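Long-range contacts in exopolygalacturonase (Yersinia enterocolitica, PDB 2UVF), which probably removes sugar units from the ends of pectic polygalacturonate chains, as a family 28 exopolygalacturonase that holds digalacturonic acid in its pocket: residues Val56-Glu61 / Thr481-Ala486; Arg188-Ala193 / Thr208-Ala213; Val564-Ile569 / Thr583-Asp588. All blocks are in the same frame, centred on the assembly; numbering follows the deposited sequence.

Contact 1: Val56-Glu61 / Thr481-Ala486; sequences VWKAPE and TFRNNA
Glu61 OE2 is gripped twice: Lys525 forms a salt bridge with it, and a water donates a hydrogen bond to it at an OE2–O distance of 2.7 Å. The same water accepts from Arg483 NH1, also at 2.7 Å, and lies in the guanidinium plane at its edge. It bridges two groups of opposite charge, and probably helps to couple them, since the atoms themselves, Glu61 OE2 and Arg483 NH1, are 4.3 Å apart, beyond a direct salt bridge.

The two side chains cross at about a right angle, with carboxylate and guanidinium planes 71° apart. Glu61 runs out extended, its CG anti to the backbone N, and its CB lies 3.7 Å from Arg483 NH1. Arg483 starts from the crowded position between backbone N and carbonyl carbon, then stays extended to NE. One face of its guanidinium receives the Pro60–Glu61 backbone, Glu61 CA lying 3.8 Å above the plane. Lys58 NZ comes within 4.3 Å of Arg483 NH2; this repulsion is probably offset by Glu454, which forms a salt bridge with Arg483 NE.

A direct hydrogen bond between the segments runs from Asn484 ND2 to Glu61 O, 3.2 Å long with an N-H...O angle of 148°. Glu61 O lies near the amide plane, but the donor stands 55° out of the carbonyl plane, so the bond is not aimed at a lone pair. Asn526 ND2 satisfies Asn484 OD1, helping to fix the amide's rotation.

Asn484 occupies a corner in left-handed backbone conformation, where strand direction changes between two faces. Such turning is characteristic of the right-handed parallel beta-helix of family 28, and here the corner meets the loop leaving strand 53-58 of the fibronectin type III domain.

Contact 2: Arg188-Ala193 / Thr208-Ala213; sequences RVEIPA and TLNLQA
Strands 188-191 and 208-211 run parallel, 21° apart, and are stitched together by backbone bonds. Val189 N donates to Thr208 O at 2.8 Å; Asn210 N donates to Val189 O at 2.8 Å with an N-H...O angle of 174°; Ile191 N donates to Asn210 O at 3.0 Å. Each is met nearly along the C=O axis.

The tight half is apolar. Val189, Ile191, Leu209 and Leu211 all point to one face, where Ile191 CD1 sits 3.7 Å from Leu209 CD1 and also touches Leu211 CD2. Ile191 reaches them with CG1 beside its backbone N; it crosses Leu209 obliquely but lies alongside Leu211.

The other face is polar. Glu190 bends at its second torsion so that OE1 accepts from Asn210 ND2 at 2.9 Å, nearly along the C-O axis, with carboxylate and amide planes 73° apart. Thr264 satisfies Asn210 OD1, so both ends of that amide are held. Beside them, the aliphatic part of Arg188 lies along Thr208 CG2 and Asn210 CB, while its guanidinium forms salt bridges with Glu50 and Asp49.

Beyond the strands the pairing loosens toward exposed Ala193 and Ala213. The Gln212 side chain crosses Pro192 obliquely, its OE1 3.0 Å from Pro192 CA, and OE1 accepts from a water at 2.9 Å that also takes the N-H of Ala193.

The two strands belong to successive coils of the parallel beta-helix: strand 156-158 flanks 188-191, strand 258-264 flanks 208-211, and Ala215 and Leu217 of strand 215-219 meet the apolar face from another side of the coil.

Contact 3: Val564-Ile569 / Thr583-Asp588; sequences VTPTAI and TELRGD. With SO4 (sulfate ion), chain F.
An almost perfectly straight backbone bond, Arg586 N to Val564 O at 2.7 Å with an N-H...O angle of 178°, joins two irregular pieces of chain, yet its donor stands 36° out of the carbonyl plane rather than on a lone pair. These are connecting loops of the parallel beta-helix: residues 564-567 lead into strand 568-573, and the loop of residues 584-588 comes after strand 576-583.

Leu585 and Arg586 embrace the Val564–Pro566 backbone. Leu585 CG is anti to its backbone N, which brings CD1 to 3.5 Å from Val564 O and 3.6 Å from Pro566 N, with the proline ring beside it. The ring is also met by the Arg586 carbonyl: Pro566 CD lies 3.2 Å from Arg586 O.

Arg586 bends at its second and third torsions, folding the guanidinium over the Val564–Thr565 peptide, with Thr565 N 4.0 Å above one face. Thr565 CG2 presses against NH2 of that group. Ser532 O accepts from NH1 and Gly534 O, weakly, from NH2, so this side chain also ties the turn to an earlier coil.

Residues 584-588 touch a crystal neighbour, which may influence their path. A sulfate, probably from the crystallisation liquor, is bound by Thr589 N and by Asp588 N, the latter donating to sulfate O2 at 3.3 Å and only weakly to O1.

The three contacts sample the beta-helix at separate places and none touches another. Contacts 2 and 3 are farthest apart, with centres 50 Å from each other and on opposite sides of the chain's centre. Contact 1 lies about 33 Å from contact 2 and 26 Å from contact 3, centre to centre; its nearest atoms come within about 11 Å of contact 3. Its two segments come one from the fibronectin type III region and one from the helix; in contact 2 Arg188 also reaches that region, through Asp49 and Glu50. The digalacturonate pocket uses residues from Leu232 to Lys468, none of them in these segments.

Contact 1: Val56-Glu61 / Thr481-Ala486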
ATOM      1  N   VAL A  56      17.991  -2.651  -2.298  1.00 33.29           N
ATOM      2  CA  VAL A  56      17.121  -2.367  -3.434  1.00 32.49           C
ATOM      3  C   VAL A  56      17.842  -1.452  -4.405  1.00 32.98           C
ATOM      4  O   VAL A  56      18.840  -0.834  -4.053  1.00 33.08           O
ATOM      5  CB  VAL A  56      15.746  -1.736  -3.027  1.00 32.51           C
ATOM      6  CG1 VAL A  56      14.987  -2.623  -2.041  1.00 29.89           C
ATOM      7  CG2 VAL A  56      15.917  -0.340  -2.496  1.00 30.57           C
ATOM      8  N   TRP A  57      17.326  -1.356  -5.625  1.00 32.94           N
ATOM      9  CA  TRP A  57      17.959  -0.574  -6.676  1.00 34.03           C
ATOM     10  C   TRP A  57      16.913  -0.278  -7.703  1.00 34.94           C
ATOM     11  O   TRP A  57      15.902  -0.987  -7.768  1.00 35.22           O
ATOM     12  CB  TRP A  57      19.126  -1.355  -7.343  1.00 33.20           C
ATOM     13  CG  TRP A  57      18.719  -2.687  -7.902  1.00 32.17           C
ATOM     14  CD1 TRP A  57      18.236  -2.942  -9.162  1.00 32.25           C
ATOM     15  CD2 TRP A  57      18.740  -3.953  -7.215  1.00 31.72           C
ATOM     16  NE1 TRP A  57      17.945  -4.285  -9.292  1.00 32.06           N
ATOM     17  CE2 TRP A  57      18.257  -4.929  -8.121  1.00 31.49           C
ATOM     18  CE3 TRP A  57      19.117  -4.356  -5.923  1.00 30.75           C
ATOM     19  CZ2 TRP A  57      18.136  -6.283  -7.774  1.00 32.23           C
ATOM     20  CZ3 TRP A  57      18.996  -5.715  -5.580  1.00 32.09           C
ATOM     21  CH2 TRP A  57      18.512  -6.656  -6.504  1.00 31.12           C
ATOM     22  N   LYS A  58      17.162   0.750  -8.508  1.00 36.39           N
ATOM     23  CA  LYS A  58      16.355   1.036  -9.695  1.00 38.37           C
ATOM     24  C   LYS A  58      16.572   0.087 -10.891  1.00 39.49           C
ATOM     25  O   LYS A  58      17.712  -0.230 -11.290  1.00 40.17           O
ATOM     26  CB  LYS A  58      16.562   2.482 -10.138  1.00 37.88           C
ATOM     27  CG  LYS A  58      15.936   3.494  -9.178  1.00 39.17           C
ATOM     28  CD  LYS A  58      16.083   4.951  -9.663  1.00 39.94           C
ATOM     29  CE  LYS A  58      15.253   5.261 -10.911  1.00 41.38           C
ATOM     30  NZ  LYS A  58      13.804   5.078 -10.669  1.00 43.35           N
ATOM     31  N   ALA A  59      15.459  -0.379 -11.443  1.00 40.68           N
ATOM     32  CA  ALA A  59      15.428  -0.987 -12.764  1.00 41.03           C
ATOM     33  C   ALA A  59      14.989   0.128 -13.700  1.00 41.47           C
ATOM     34  O   ALA A  59      14.206   0.984 -13.282  1.00 42.53           O
ATOM     35  CB  ALA A  59      14.430  -2.138 -12.794  1.00 40.98           C
ATOM     36  N   PRO A  60      15.493   0.144 -14.958  1.00 41.59           N
ATOM     37  CA  PRO A  60      15.132   1.194 -15.916  1.00 41.52           C
ATOM     38  C   PRO A  60      13.734   1.049 -16.527  1.00 42.11           C
ATOM     39  O   PRO A  60      13.033   0.059 -16.281  1.00 41.79           O
ATOM     40  CB  PRO A  60      16.202   1.050 -17.014  1.00 41.79           C
ATOM     41  CG  PRO A  60      16.646  -0.348 -16.958  1.00 40.97           C
ATOM     42  CD  PRO A  60      16.451  -0.827 -15.537  1.00 41.60           C
ATOM     43  N   GLU A  61      13.348   2.029 -17.340  1.00 42.57           N
ATOM     44  CA  GLU A  61      12.048   2.030 -18.012  1.00 43.63           C
ATOM     45  C   GLU A  61      11.843   0.803 -18.910  1.00 44.04           C
ATOM     46  O   GLU A  61      10.750   0.238 -18.977  1.00 43.77           O
ATOM     47  CB  GLU A  61      11.923   3.297 -18.840  1.00 43.79           C
ATOM     48  CG  GLU A  61      10.553   3.568 -19.411  1.00 44.89           C
ATOM     49  CD  GLU A  61      10.491   4.928 -20.061  1.00 47.12           C
ATOM     50  OE1 GLU A  61      11.317   5.197 -20.966  1.00 50.73           O
ATOM     51  OE2 GLU A  61       9.625   5.739 -19.674  1.00 47.45           O
ATOM     52  N   THR A 481       3.665   7.572 -12.245  1.00 30.43           N
ATOM     53  CA  THR A 481       4.106   6.625 -13.277  1.00 29.90           C
ATOM     54  C   THR A 481       3.665   5.220 -12.918  1.00 29.58           C
ATOM     55  O   THR A 481       3.894   4.752 -11.805  1.00 30.36           O
ATOM     56  CB  THR A 481       5.658   6.653 -13.530  1.00 30.19           C
ATOM     57  OG1 THR A 481       6.035   7.927 -14.052  1.00 30.45           O
ATOM     58  CG2 THR A 481       6.082   5.590 -14.550  1.00 28.54           C
ATOM     59  N   PHE A 482       3.047   4.551 -13.879  1.00 28.92           N
ATOM     60  CA  PHE A 482       2.555   3.200 -13.697  1.00 28.50           C
ATOM     61  C   PHE A 482       3.087   2.371 -14.860  1.00 28.27           C
ATOM     62  O   PHE A 482       2.570   2.430 -15.964  1.00 27.73           O
ATOM     63  CB  PHE A 482       1.022   3.219 -13.663  1.00 28.10           C
ATOM     64  CG  PHE A 482       0.395   1.893 -13.359  1.00 27.52           C
ATOM     65  CD1 PHE A 482       0.015   1.574 -12.053  1.00 26.87           C
ATOM     66  CD2 PHE A 482       0.171   0.964 -14.372  1.00 25.17           C
ATOM     67  CE1 PHE A 482      -0.588   0.362 -11.779  1.00 28.19           C
ATOM     68  CE2 PHE A 482      -0.428  -0.237 -14.093  1.00 24.69           C
ATOM     69  CZ  PHE A 482      -0.805  -0.541 -12.792  1.00 25.73           C
ATOM     70  N   ARG A 483       4.128   1.585 -14.594  1.00 28.57           N
ATOM     71  CA  ARG A 483       4.893   0.951 -15.671  1.00 28.12           C
ATOM     72  C   ARG A 483       5.391  -0.452 -15.337  1.00 27.82           C
ATOM     73  O   ARG A 483       5.499  -0.814 -14.180  1.00 27.22           O
ATOM     74  CB  ARG A 483       6.081   1.850 -16.086  1.00 27.83           C
ATOM     75  CG  ARG A 483       7.185   1.957 -15.073  1.00 27.01           C
ATOM     76  CD  ARG A 483       8.391   2.616 -15.681  1.00 29.02           C
ATOM     77  NE  ARG A 483       9.543   2.627 -14.789  1.00 30.67           N
ATOM     78  CZ  ARG A 483      10.506   3.554 -14.808  1.00 31.36           C
ATOM     79  NH1 ARG A 483      10.446   4.574 -15.663  1.00 31.80           N
ATOM     80  NH2 ARG A 483      11.514   3.473 -13.953  1.00 28.73           N
ATOM     81  N   ASN A 484       5.731  -1.224 -16.368  1.00 27.72           N
ATOM     82  CA  ASN A 484       6.349  -2.521 -16.157  1.00 27.14           C
ATOM     83  C   ASN A 484       5.545  -3.356 -15.167  1.00 26.73           C
ATOM     84  O   ASN A 484       6.086  -3.951 -14.247  1.00 26.59           O
ATOM     85  CB  ASN A 484       7.780  -2.353 -15.680  1.00 27.39           C
ATOM     86  CG  ASN A 484       8.656  -1.694 -16.708  1.00 26.89           C
ATOM     87  OD1 ASN A 484       8.343  -1.694 -17.899  1.00 25.26           O
ATOM     88  ND2 ASN A 484       9.765  -1.125 -16.255  1.00 27.22           N
ATOM     89  N   ASN A 485       4.236  -3.374 -15.383  1.00 25.97           N
ATOM     90  CA  ASN A 485       3.300  -4.120 -14.549  1.00 25.27           C
ATOM     91  C   ASN A 485       2.518  -5.060 -15.420  1.00 24.77           C
ATOM     92  O   ASN A 485       2.134  -4.700 -16.534  1.00 24.52           O
ATOM     93  CB  ASN A 485       2.306  -3.168 -13.864  1.00 24.42           C
ATOM     94  CG  ASN A 485       2.969  -2.225 -12.903  1.00 23.66           C
ATOM     95  OD1 ASN A 485       2.687  -1.024 -12.894  1.00 27.92           O
ATOM     96  ND2 ASN A 485       3.849  -2.742 -12.092  1.00 17.69           N
ATOM     97  N   ALA A 486       2.241  -6.250 -14.888  1.00 24.30           N
ATOM     98  CA  ALA A 486       1.412  -7.217 -15.582  1.00 23.74           C
ATOM     99  C   ALA A 486       0.148  -7.519 -14.809  1.00 23.30           C
ATOM    100  O   ALA A 486       0.177  -7.687 -13.598  1.00 22.57           O
ATOM    101  CB  ALA A 486       2.200  -8.506 -15.877  1.00 23.28           C
TER
HETATM  102  O   HOH W   1       8.622   5.825 -17.219  1.00 34.67           O

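Contact 2: Arg188-Ala193 / Thr208-Ala213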
ATOM      1  N   ARG A 188      14.201  -4.647  21.252  1.00 53.70           N
ATOM      2  CA  ARG A 188      13.268  -5.385  20.426  1.00 52.29           C
ATOM      3  C   ARG A 188      12.295  -6.090  21.365  1.00 51.50           C
ATOM      4  O   ARG A 188      12.697  -6.976  22.131  1.00 51.50           O
ATOM      5  CB  ARG A 188      13.998  -6.387  19.525  1.00 52.26           C
ATOM      6  CG  ARG A 188      13.071  -7.233  18.645  1.00 51.94           C
ATOM      7  CD  ARG A 188      13.829  -8.322  17.902  1.00 51.90           C
ATOM      8  NE  ARG A 188      14.829  -7.730  17.025  1.00 51.07           N
ATOM      9  CZ  ARG A 188      15.992  -8.284  16.687  1.00 51.94           C
ATOM     10  NH1 ARG A 188      16.355  -9.486  17.140  1.00 52.17           N
ATOM     11  NH2 ARG A 188      16.810  -7.615  15.887  1.00 51.44           N
ATOM     12  N   VAL A 189      11.031  -5.668  21.335  1.00 50.23           N
ATOM     13  CA  VAL A 189       9.979  -6.327  22.109  1.00 49.30           C
ATOM     14  C   VAL A 189       9.506  -7.562  21.330  1.00 49.15           C
ATOM     15  O   VAL A 189       9.131  -7.443  20.170  1.00 49.21           O
ATOM     16  CB  VAL A 189       8.798  -5.361  22.401  1.00 49.16           C
ATOM     17  CG1 VAL A 189       7.719  -6.029  23.249  1.00 48.60           C
ATOM     18  CG2 VAL A 189       9.294  -4.114  23.079  1.00 48.42           C
ATOM     19  N   GLU A 190       9.549  -8.735  21.964  1.00 48.69           N
ATOM     20  CA  GLU A 190       9.133  -9.993  21.347  1.00 48.53           C
ATOM     21  C   GLU A 190       7.759 -10.438  21.839  1.00 48.05           C
ATOM     22  O   GLU A 190       7.520 -10.486  23.044  1.00 47.55           O
ATOM     23  CB  GLU A 190      10.132 -11.136  21.625  1.00 48.72           C
ATOM     24  CG  GLU A 190      11.615 -10.775  21.571  1.00 50.61           C
ATOM     25  CD  GLU A 190      12.250 -10.921  20.190  1.00 53.14           C
ATOM     26  OE1 GLU A 190      11.524 -10.878  19.173  1.00 52.90           O
ATOM     27  OE2 GLU A 190      13.495 -11.075  20.132  1.00 54.17           O
ATOM     28  N   ILE A 191       6.871 -10.761  20.896  1.00 47.74           N
ATOM     29  CA  ILE A 191       5.619 -11.480  21.176  1.00 47.04           C
ATOM     30  C   ILE A 191       5.761 -12.897  20.587  1.00 47.63           C
ATOM     31  O   ILE A 191       5.499 -13.095  19.388  1.00 47.97           O
ATOM     32  CB  ILE A 191       4.388 -10.766  20.543  1.00 47.08           C
ATOM     33  CG1 ILE A 191       4.233  -9.333  21.092  1.00 46.61           C
ATOM     34  CG2 ILE A 191       3.110 -11.594  20.741  1.00 47.01           C
ATOM     35  CD1 ILE A 191       3.332  -8.443  20.297  1.00 45.62           C
ATOM     36  N   PRO A 192       6.209 -13.878  21.407  1.00 47.45           N
ATOM     37  CA  PRO A 192       6.353 -15.279  20.986  1.00 47.11           C
ATOM     38  C   PRO A 192       5.064 -15.961  20.501  1.00 47.14           C
ATOM     39  O   PRO A 192       3.983 -15.378  20.588  1.00 46.80           O
ATOM     40  CB  PRO A 192       6.872 -15.973  22.268  1.00 47.44           C
ATOM     41  CG  PRO A 192       6.491 -15.069  23.391  1.00 47.31           C
ATOM     42  CD  PRO A 192       6.639 -13.698  22.811  1.00 47.67           C
ATOM     43  N   ALA A 193       5.189 -17.199  20.007  1.00 47.23           N
ATOM     44  CA  ALA A 193       4.025 -18.023  19.645  1.00 47.12           C
ATOM     45  C   ALA A 193       2.935 -17.975  20.721  1.00 46.91           C
ATOM     46  O   ALA A 193       3.229 -17.939  21.919  1.00 47.21           O
ATOM     47  CB  ALA A 193       4.440 -19.474  19.355  1.00 47.18           C
ATOM     48  N   THR A 208      11.828  -1.749  18.178  1.00 41.58           N
ATOM     49  CA  THR A 208      11.321  -2.730  17.231  1.00 41.03           C
ATOM     50  C   THR A 208      10.343  -3.579  18.006  1.00 41.01           C
ATOM     51  O   THR A 208      10.636  -3.996  19.124  1.00 41.06           O
ATOM     52  CB  THR A 208      12.430  -3.652  16.676  1.00 40.61           C
ATOM     53  OG1 THR A 208      13.321  -2.895  15.853  1.00 39.98           O
ATOM     54  CG2 THR A 208      11.826  -4.808  15.853  1.00 40.10           C
ATOM     55  N   LEU A 209       9.166  -3.787  17.429  1.00 41.09           N
ATOM     56  CA  LEU A 209       8.220  -4.762  17.932  1.00 40.76           C
ATOM     57  C   LEU A 209       8.234  -5.907  16.940  1.00 41.06           C
ATOM     58  O   LEU A 209       7.923  -5.729  15.764  1.00 41.62           O
ATOM     59  CB  LEU A 209       6.823  -4.158  18.085  1.00 40.56           C
ATOM     60  CG  LEU A 209       5.637  -5.056  18.436  1.00 40.06           C
ATOM     61  CD1 LEU A 209       5.742  -5.637  19.848  1.00 40.91           C
ATOM     62  CD2 LEU A 209       4.343  -4.279  18.270  1.00 40.41           C
ATOM     63  N   ASN A 210       8.613  -7.077  17.430  1.00 40.98           N
ATOM     64  CA  ASN A 210       8.765  -8.262  16.630  1.00 40.89           C
ATOM     65  C   ASN A 210       7.729  -9.306  17.024  1.00 41.35           C
ATOM     66  O   ASN A 210       7.734  -9.811  18.150  1.00 41.55           O
ATOM     67  CB  ASN A 210      10.179  -8.829  16.813  1.00 40.70           C
ATOM     68  CG  ASN A 210      10.473  -9.974  15.870  1.00 40.42           C
ATOM     69  OD1 ASN A 210      10.542  -9.779  14.650  1.00 38.27           O
ATOM     70  ND2 ASN A 210      10.649 -11.185  16.425  1.00 37.06           N
ATOM     71  N   LEU A 211       6.848  -9.619  16.075  1.00 41.14           N
ATOM     72  CA  LEU A 211       5.913 -10.710  16.201  1.00 41.47           C
ATOM     73  C   LEU A 211       6.543 -11.966  15.579  1.00 41.75           C
ATOM     74  O   LEU A 211       6.778 -12.019  14.371  1.00 41.75           O
ATOM     75  CB  LEU A 211       4.580 -10.338  15.530  1.00 41.33           C
ATOM     76  CG  LEU A 211       3.918  -9.045  16.018  1.00 41.65           C
ATOM     77  CD1 LEU A 211       3.915  -7.969  14.931  1.00 41.43           C
ATOM     78  CD2 LEU A 211       2.508  -9.349  16.470  1.00 42.21           C
ATOM     79  N   GLN A 212       6.830 -12.962  16.414  1.00 41.88           N
ATOM     80  CA  GLN A 212       7.578 -14.151  16.003  1.00 41.41           C
ATOM     81  C   GLN A 212       6.677 -15.178  15.339  1.00 40.65           C
ATOM     82  O   GLN A 212       5.452 -15.088  15.412  1.00 40.48           O
ATOM     83  CB  GLN A 212       8.232 -14.813  17.225  1.00 41.73           C
ATOM     84  CG  GLN A 212       9.371 -14.034  17.872  1.00 42.04           C
ATOM     85  CD  GLN A 212       9.952 -14.768  19.079  1.00 42.53           C
ATOM     86  OE1 GLN A 212       9.219 -15.221  19.954  1.00 44.89           O
ATOM     87  NE2 GLN A 212      11.266 -14.897  19.120  1.00 42.89           N
ATOM     88  N   ALA A 213       7.293 -16.171  14.706  1.00 39.89           N
ATOM     89  CA  ALA A 213       6.548 -17.279  14.100  1.00 38.79           C
ATOM     90  C   ALA A 213       5.551 -17.893  15.090  1.00 38.46           C
ATOM     91  O   ALA A 213       5.922 -18.358  16.183  1.00 38.68           O
ATOM     92  CB  ALA A 213       7.497 -18.322  13.576  1.00 38.98           C
TER
HETATM   93  O   HOH W   2       8.077 -17.858  19.989  1.00 36.91           O

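Contact 3: Val564-Ile569 / Thr583-Asp588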
ATOM      1  N   VAL A 564     -10.901  -6.871 -23.024  1.00 28.33           N
ATOM      2  CA  VAL A 564     -11.371  -5.753 -22.226  1.00 28.76           C
ATOM      3  C   VAL A 564     -12.460  -4.985 -23.022  1.00 29.54           C
ATOM      4  O   VAL A 564     -12.566  -5.108 -24.260  1.00 29.42           O
ATOM      5  CB  VAL A 564     -10.208  -4.791 -21.799  1.00 28.74           C
ATOM      6  CG1 VAL A 564      -9.069  -5.542 -21.117  1.00 27.40           C
ATOM      7  CG2 VAL A 564      -9.681  -3.954 -22.993  1.00 28.42           C
ATOM      8  N   THR A 565     -13.253  -4.200 -22.309  1.00 29.85           N
ATOM      9  CA  THR A 565     -14.237  -3.313 -22.928  1.00 30.56           C
ATOM     10  C   THR A 565     -13.535  -2.100 -23.554  1.00 31.79           C
ATOM     11  O   THR A 565     -12.361  -1.782 -23.203  1.00 31.29           O
ATOM     12  CB  THR A 565     -15.259  -2.800 -21.906  1.00 29.99           C
ATOM     13  OG1 THR A 565     -14.588  -1.984 -20.951  1.00 31.29           O
ATOM     14  CG2 THR A 565     -15.930  -3.924 -21.209  1.00 28.65           C
ATOM     15  N   PRO A 566     -14.226  -1.425 -24.504  1.00 32.07           N
ATOM     16  CA  PRO A 566     -13.711  -0.174 -25.074  1.00 32.53           C
ATOM     17  C   PRO A 566     -13.477   0.939 -24.035  1.00 33.30           C
ATOM     18  O   PRO A 566     -14.065   0.909 -22.956  1.00 32.74           O
ATOM     19  CB  PRO A 566     -14.821   0.228 -26.062  1.00 32.94           C
ATOM     20  CG  PRO A 566     -15.492  -1.067 -26.428  1.00 32.52           C
ATOM     21  CD  PRO A 566     -15.491  -1.840 -25.141  1.00 32.06           C
ATOM     22  N   THR A 567     -12.636   1.917 -24.388  1.00 34.36           N
ATOM     23  CA  THR A 567     -12.300   3.052 -23.538  1.00 35.18           C
ATOM     24  C   THR A 567     -13.422   4.098 -23.505  1.00 36.69           C
ATOM     25  O   THR A 567     -14.271   4.116 -24.391  1.00 36.77           O
ATOM     26  CB  THR A 567     -11.033   3.783 -24.049  1.00 35.16           C
ATOM     27  OG1 THR A 567     -11.294   4.348 -25.346  1.00 35.32           O
ATOM     28  CG2 THR A 567      -9.806   2.838 -24.106  1.00 34.33           C
ATOM     29  N   ALA A 568     -13.396   4.965 -22.490  1.00 37.52           N
ATOM     30  CA  ALA A 568     -14.248   6.161 -22.401  1.00 38.77           C
ATOM     31  C   ALA A 568     -13.409   7.274 -21.816  1.00 39.86           C
ATOM     32  O   ALA A 568     -13.072   7.270 -20.631  1.00 39.33           O
ATOM     33  CB  ALA A 568     -15.511   5.914 -21.549  1.00 38.77           C
ATOM     34  N   ILE A 569     -13.039   8.215 -22.671  1.00 41.53           N
ATOM     35  CA  ILE A 569     -12.085   9.240 -22.315  1.00 43.11           C
ATOM     36  C   ILE A 569     -12.718  10.609 -22.589  1.00 45.18           C
ATOM     37  O   ILE A 569     -12.912  10.995 -23.746  1.00 45.58           O
ATOM     38  CB  ILE A 569     -10.733   9.007 -23.071  1.00 42.95           C
ATOM     39  CG1 ILE A 569     -10.119   7.654 -22.636  1.00 41.11           C
ATOM     40  CG2 ILE A 569      -9.763  10.196 -22.874  1.00 41.25           C
ATOM     41  CD1 ILE A 569      -9.145   7.032 -23.611  1.00 38.18           C
ATOM     42  N   THR A 583      -6.638  -6.539 -28.450  1.00 34.82           N
ATOM     43  CA  THR A 583      -7.044  -7.797 -29.094  1.00 34.69           C
ATOM     44  C   THR A 583      -8.242  -8.317 -28.318  1.00 34.61           C
ATOM     45  O   THR A 583      -8.405  -7.955 -27.171  1.00 35.34           O
ATOM     46  CB  THR A 583      -5.888  -8.832 -29.096  1.00 34.95           C
ATOM     47  OG1 THR A 583      -5.271  -8.871 -27.797  1.00 33.82           O
ATOM     48  CG2 THR A 583      -4.820  -8.439 -30.149  1.00 34.24           C
ATOM     49  N   GLU A 584      -9.086  -9.141 -28.938  1.00 34.80           N
ATOM     50  CA  GLU A 584     -10.340  -9.629 -28.317  1.00 34.93           C
ATOM     51  C   GLU A 584     -11.158  -8.565 -27.558  1.00 35.60           C
ATOM     52  O   GLU A 584     -11.741  -8.844 -26.509  1.00 35.45           O
ATOM     53  CB  GLU A 584     -10.105 -10.846 -27.404  1.00 34.14           C
ATOM     54  CG  GLU A 584      -9.315 -11.972 -28.029  1.00 33.38           C
ATOM     55  CD  GLU A 584     -10.107 -12.762 -29.038  1.00 30.05           C
ATOM     56  OE1 GLU A 584     -11.335 -12.591 -29.118  1.00 30.03           O
ATOM     57  OE2 GLU A 584      -9.503 -13.587 -29.731  1.00 28.86           O
ATOM     58  N   LEU A 585     -11.215  -7.358 -28.108  1.00 36.26           N
ATOM     59  CA  LEU A 585     -11.992  -6.266 -27.528  1.00 36.43           C
ATOM     60  C   LEU A 585     -13.450  -6.682 -27.329  1.00 37.46           C
ATOM     61  O   LEU A 585     -14.021  -7.340 -28.192  1.00 37.39           O
ATOM     62  CB  LEU A 585     -11.899  -5.039 -28.442  1.00 36.70           C
ATOM     63  CG  LEU A 585     -12.716  -3.794 -28.139  1.00 35.40           C
ATOM     64  CD1 LEU A 585     -12.109  -2.992 -27.004  1.00 31.03           C
ATOM     65  CD2 LEU A 585     -12.789  -2.982 -29.390  1.00 36.40           C
ATOM     66  N   ARG A 586     -14.036  -6.325 -26.187  1.00 38.38           N
ATOM     67  CA  ARG A 586     -15.455  -6.594 -25.916  1.00 39.81           C
ATOM     68  C   ARG A 586     -16.316  -5.411 -26.356  1.00 40.30           C
ATOM     69  O   ARG A 586     -16.909  -4.714 -25.539  1.00 40.24           O
ATOM     70  CB  ARG A 586     -15.696  -6.905 -24.436  1.00 39.69           C
ATOM     71  CG  ARG A 586     -15.421  -8.326 -24.052  1.00 41.42           C
ATOM     72  CD  ARG A 586     -16.378  -8.805 -22.941  1.00 44.22           C
ATOM     73  NE  ARG A 586     -16.392  -7.915 -21.784  1.00 45.41           N
ATOM     74  CZ  ARG A 586     -15.355  -7.695 -20.979  1.00 46.43           C
ATOM     75  NH1 ARG A 586     -14.183  -8.295 -21.181  1.00 46.16           N
ATOM     76  NH2 ARG A 586     -15.489  -6.858 -19.967  1.00 47.17           N
ATOM     77  N   GLY A 587     -16.366  -5.205 -27.669  1.00 41.52           N
ATOM     78  CA  GLY A 587     -16.946  -4.012 -28.289  1.00 41.63           C
ATOM     79  C   GLY A 587     -16.409  -3.932 -29.703  1.00 42.07           C
ATOM     80  O   GLY A 587     -15.524  -4.722 -30.076  1.00 41.57           O
ATOM     81  N   ASP A 588     -16.921  -2.978 -30.489  1.00 42.61           N
ATOM     82  CA  ASP A 588     -16.545  -2.857 -31.916  1.00 42.92           C
ATOM     83  C   ASP A 588     -15.316  -1.995 -32.184  1.00 42.94           C
ATOM     84  O   ASP A 588     -14.522  -2.312 -33.081  1.00 43.11           O
ATOM     85  CB  ASP A 588     -17.738  -2.381 -32.760  1.00 43.58           C
ATOM     86  CG  ASP A 588     -18.981  -3.251 -32.553  1.00 44.21           C
ATOM     87  OD1 ASP A 588     -19.025  -4.362 -33.124  1.00 45.38           O
ATOM     88  OD2 ASP A 588     -19.895  -2.827 -31.806  1.00 44.02           O
TER
HETATM   89  S   SO4 F1609     -18.632   0.103 -28.737  1.00 54.32           S
HETATM   90  O1  SO4 F1609     -17.373   0.290 -29.453  1.00 53.27           O
HETATM   91  O2  SO4 F1609     -18.890  -1.312 -28.484  1.00 53.82           O
HETATM   92  O3  SO4 F1609     -18.583   0.791 -27.446  1.00 55.60           O
HETATM   93  O4  SO4 F1609     -19.720   0.673 -29.541  1.00 55.91           O